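Local coordinates for Vv2_1132 (Vibrio vulnificus CMCP6, PDB 5Y9S), which probably regulates transcription as a tetrameric LysR-type factor, joining a DNA-binding helix-turn-helix domain to a periplasmic-binding-protein-like effector domain, at residues T100-C105 with S150-F155. Residues are numbered along the deposited sequence; the frame is centred on the assembly and turned at random.
Sequences TVRIVC and STDLLF
Arg-102 takes hold of the Asp-152 carboxylate side-on. Its NE donates to OD1 of Asp-152 at 3.0 Å, almost straight and in the guanidinium plane, while NH1 donates to OD2 of Asp-152 at 2.5 Å, on the syn side but tilted out of the carboxylate plane, completing a salt bridge. The two flat groups are turned 55° apart, and NE reaches OD1 from above the carboxylate plane. A bend at chi3 (-33°) swings NE back to that oxygen. The backbone N of Arg-102 also donates to OD1 of Asp-152, on the anti side, at 2.6 Å. On the same residue, the carbonyl O of Arg-102 accepts from N of Leu-153, nearly in line with the C=O bond, and from N of Asp-152, which stands above the carbonyl plane; OG1 of Thr-151 adds a weak bond.

From here the two segments run on as neighbouring parallel strands, joined by backbone hydrogen bonds from Val-104 N to Leu-153 O (2.9 Å) and from Phe-155 N to Val-104 O (3.2 Å). Helix 139-147 precedes the second strand, as expected of the alternating strands and helices in the periplasmic-binding-protein-like effector domain of LysR regulators. On one face of the sheet, Ile-103 and Leu-153 lie side by side, and CG2 of Ile-103 meets the Phe-155 ring at its edge, 3.7 Å from CD1. On the other, Val-104 CG1 packs 3.7 Å from Leu-154 CD1.

Helix 139-147 packs on this second face through His-142. Helix 114-120 meets Ile-103 and Phe-155, and helix 292-300 meets Leu-153. Arg-291 forms a second salt bridge to Asp-152 OD1, so two arginines probably stabilise the buried carboxylate as an anion.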
loop_
_atom_site.group_PDB
_atom_site.type_symbol
_atom_site.label_atom_id
_atom_site.label_comp_id
_atom_site.label_asym_id
_atom_site.label_seq_id
_atom_site.Cartn_x
_atom_site.Cartn_y
_atom_site.Cartn_z
ATOM N N THR D 100 -5.468 36.576 -6.179
ATOM C CA THR D 100 -4.244 35.797 -6.117
ATOM C C THR D 100 -3.836 35.397 -7.527
ATOM O O THR D 100 -4.638 34.831 -8.279
ATOM C CB THR D 100 -4.412 34.543 -5.251
ATOM O OG1 THR D 100 -4.713 34.908 -3.895
ATOM C CG2 THR D 100 -3.143 33.724 -5.278
ATOM N N VAL D 101 -2.591 35.698 -7.878
ATOM C CA VAL D 101 -1.989 35.261 -9.127
ATOM C C VAL D 101 -1.107 34.060 -8.805
ATOM O O VAL D 101 -0.199 34.156 -7.967
ATOM C CB VAL D 101 -1.186 36.394 -9.786
ATOM C CG1 VAL D 101 -0.719 35.986 -11.177
ATOM C CG2 VAL D 101 -2.025 37.666 -9.861
ATOM N N ARG D 102 -1.402 32.924 -9.447
ATOM C CA ARG D 102 -0.702 31.661 -9.217
ATOM C C ARG D 102 0.414 31.538 -10.246
ATOM O O ARG D 102 0.159 31.611 -11.451
ATOM C CB ARG D 102 -1.663 30.474 -9.315
ATOM C CG ARG D 102 -2.433 30.169 -8.023
ATOM C CD ARG D 102 -3.816 29.540 -8.286
ATOM N NE ARG D 102 -4.447 30.028 -9.518
ATOM C CZ ARG D 102 -5.418 29.391 -10.171
ATOM N NH1 ARG D 102 -5.931 29.912 -11.277
ATOM N NH2 ARG D 102 -5.874 28.219 -9.726
ATOM N N ILE D 103 1.649 31.376 -9.775
ATOM C CA ILE D 103 2.824 31.396 -10.636
ATOM C C ILE D 103 3.626 30.132 -10.379
ATOM O O ILE D 103 3.866 29.771 -9.223
ATOM C CB ILE D 103 3.680 32.652 -10.393
ATOM C CG1 ILE D 103 2.882 33.913 -10.766
ATOM C CG2 ILE D 103 4.952 32.558 -11.180
ATOM C CD1 ILE D 103 3.440 35.207 -10.221
ATOM N N VAL D 104 4.005 29.444 -11.451
ATOM C CA VAL D 104 4.844 28.252 -11.391
ATOM C C VAL D 104 6.093 28.519 -12.222
ATOM O O VAL D 104 6.026 29.215 -13.243
ATOM C CB VAL D 104 4.096 27.004 -11.912
ATOM C CG1 VAL D 104 3.679 27.198 -13.359
ATOM C CG2 VAL D 104 4.960 25.775 -11.812
ATOM N N CYS D 105 7.228 27.984 -11.780
ATOM C CA CYS D 105 8.494 28.140 -12.490
ATOM C C CYS D 105 9.530 27.233 -11.851
ATOM O O CYS D 105 9.277 26.572 -10.838
ATOM C CB CYS D 105 8.997 29.577 -12.460
ATOM S SG CYS D 105 9.189 30.193 -10.767
ATOM N N SER D 150 -5.371 25.475 -13.066
ATOM C CA SER D 150 -4.857 25.243 -11.721
ATOM C C SER D 150 -3.698 26.169 -11.388
ATOM O O SER D 150 -3.323 26.274 -10.214
ATOM C CB SER D 150 -4.430 23.778 -11.560
ATOM O OG SER D 150 -3.353 23.439 -12.417
ATOM N N THR D 151 -3.120 26.829 -12.393
ATOM C CA THR D 151 -2.134 27.883 -12.198
ATOM C C THR D 151 -2.353 28.925 -13.281
ATOM O O THR D 151 -2.986 28.652 -14.300
ATOM C CB THR D 151 -0.688 27.360 -12.239
ATOM O OG1 THR D 151 0.176 28.320 -11.622
ATOM C CG2 THR D 151 -0.236 27.138 -13.666
ATOM N N ASP D 152 -1.827 30.127 -13.050
ATOM C CA ASP D 152 -2.103 31.269 -13.917
ATOM C C ASP D 152 -0.960 31.638 -14.849
ATOM O O ASP D 152 -1.210 32.007 -16.001
ATOM C CB ASP D 152 -2.458 32.486 -13.065
ATOM C CG ASP D 152 -3.624 32.207 -12.142
ATOM O OD1 ASP D 152 -3.531 32.543 -10.945
ATOM O OD2 ASP D 152 -4.628 31.636 -12.620
ATOM N N LEU D 153 0.285 31.581 -14.378
ATOM C CA LEU D 153 1.428 31.960 -15.197
ATOM C C LEU D 153 2.553 30.959 -15.009
ATOM O O LEU D 153 2.719 30.371 -13.938
ATOM C CB LEU D 153 1.950 33.363 -14.877
ATOM C CG LEU D 153 0.957 34.518 -15.016
ATOM C CD1 LEU D 153 1.467 35.739 -14.268
ATOM C CD2 LEU D 153 0.733 34.835 -16.479
ATOM N N LEU D 154 3.325 30.779 -16.069
ATOM C CA LEU D 154 4.499 29.927 -16.042
ATOM C C LEU D 154 5.663 30.723 -16.613
ATOM O O LEU D 154 5.567 31.262 -17.718
ATOM C CB LEU D 154 4.248 28.644 -16.841
ATOM C CG LEU D 154 5.498 27.903 -17.293
ATOM C CD1 LEU D 154 6.099 27.074 -16.141
ATOM C CD2 LEU D 154 5.204 27.039 -18.510
ATOM N N PHE D 155 6.740 30.837 -15.849
ATOM C CA PHE D 155 7.976 31.449 -16.328
ATOM C C PHE D 155 8.973 30.345 -16.626
ATOM O O PHE D 155 9.113 29.410 -15.831
ATOM C CB PHE D 155 8.540 32.410 -15.290
ATOM C CG PHE D 155 7.734 33.643 -15.130
ATOM C CD1 PHE D 155 6.619 33.651 -14.309
ATOM C CD2 PHE D 155 8.074 34.799 -15.808
ATOM C CE1 PHE D 155 5.856 34.791 -14.166
ATOM C CE2 PHE D 155 7.318 35.946 -15.673
ATOM C CZ PHE D 155 6.205 35.946 -14.856
#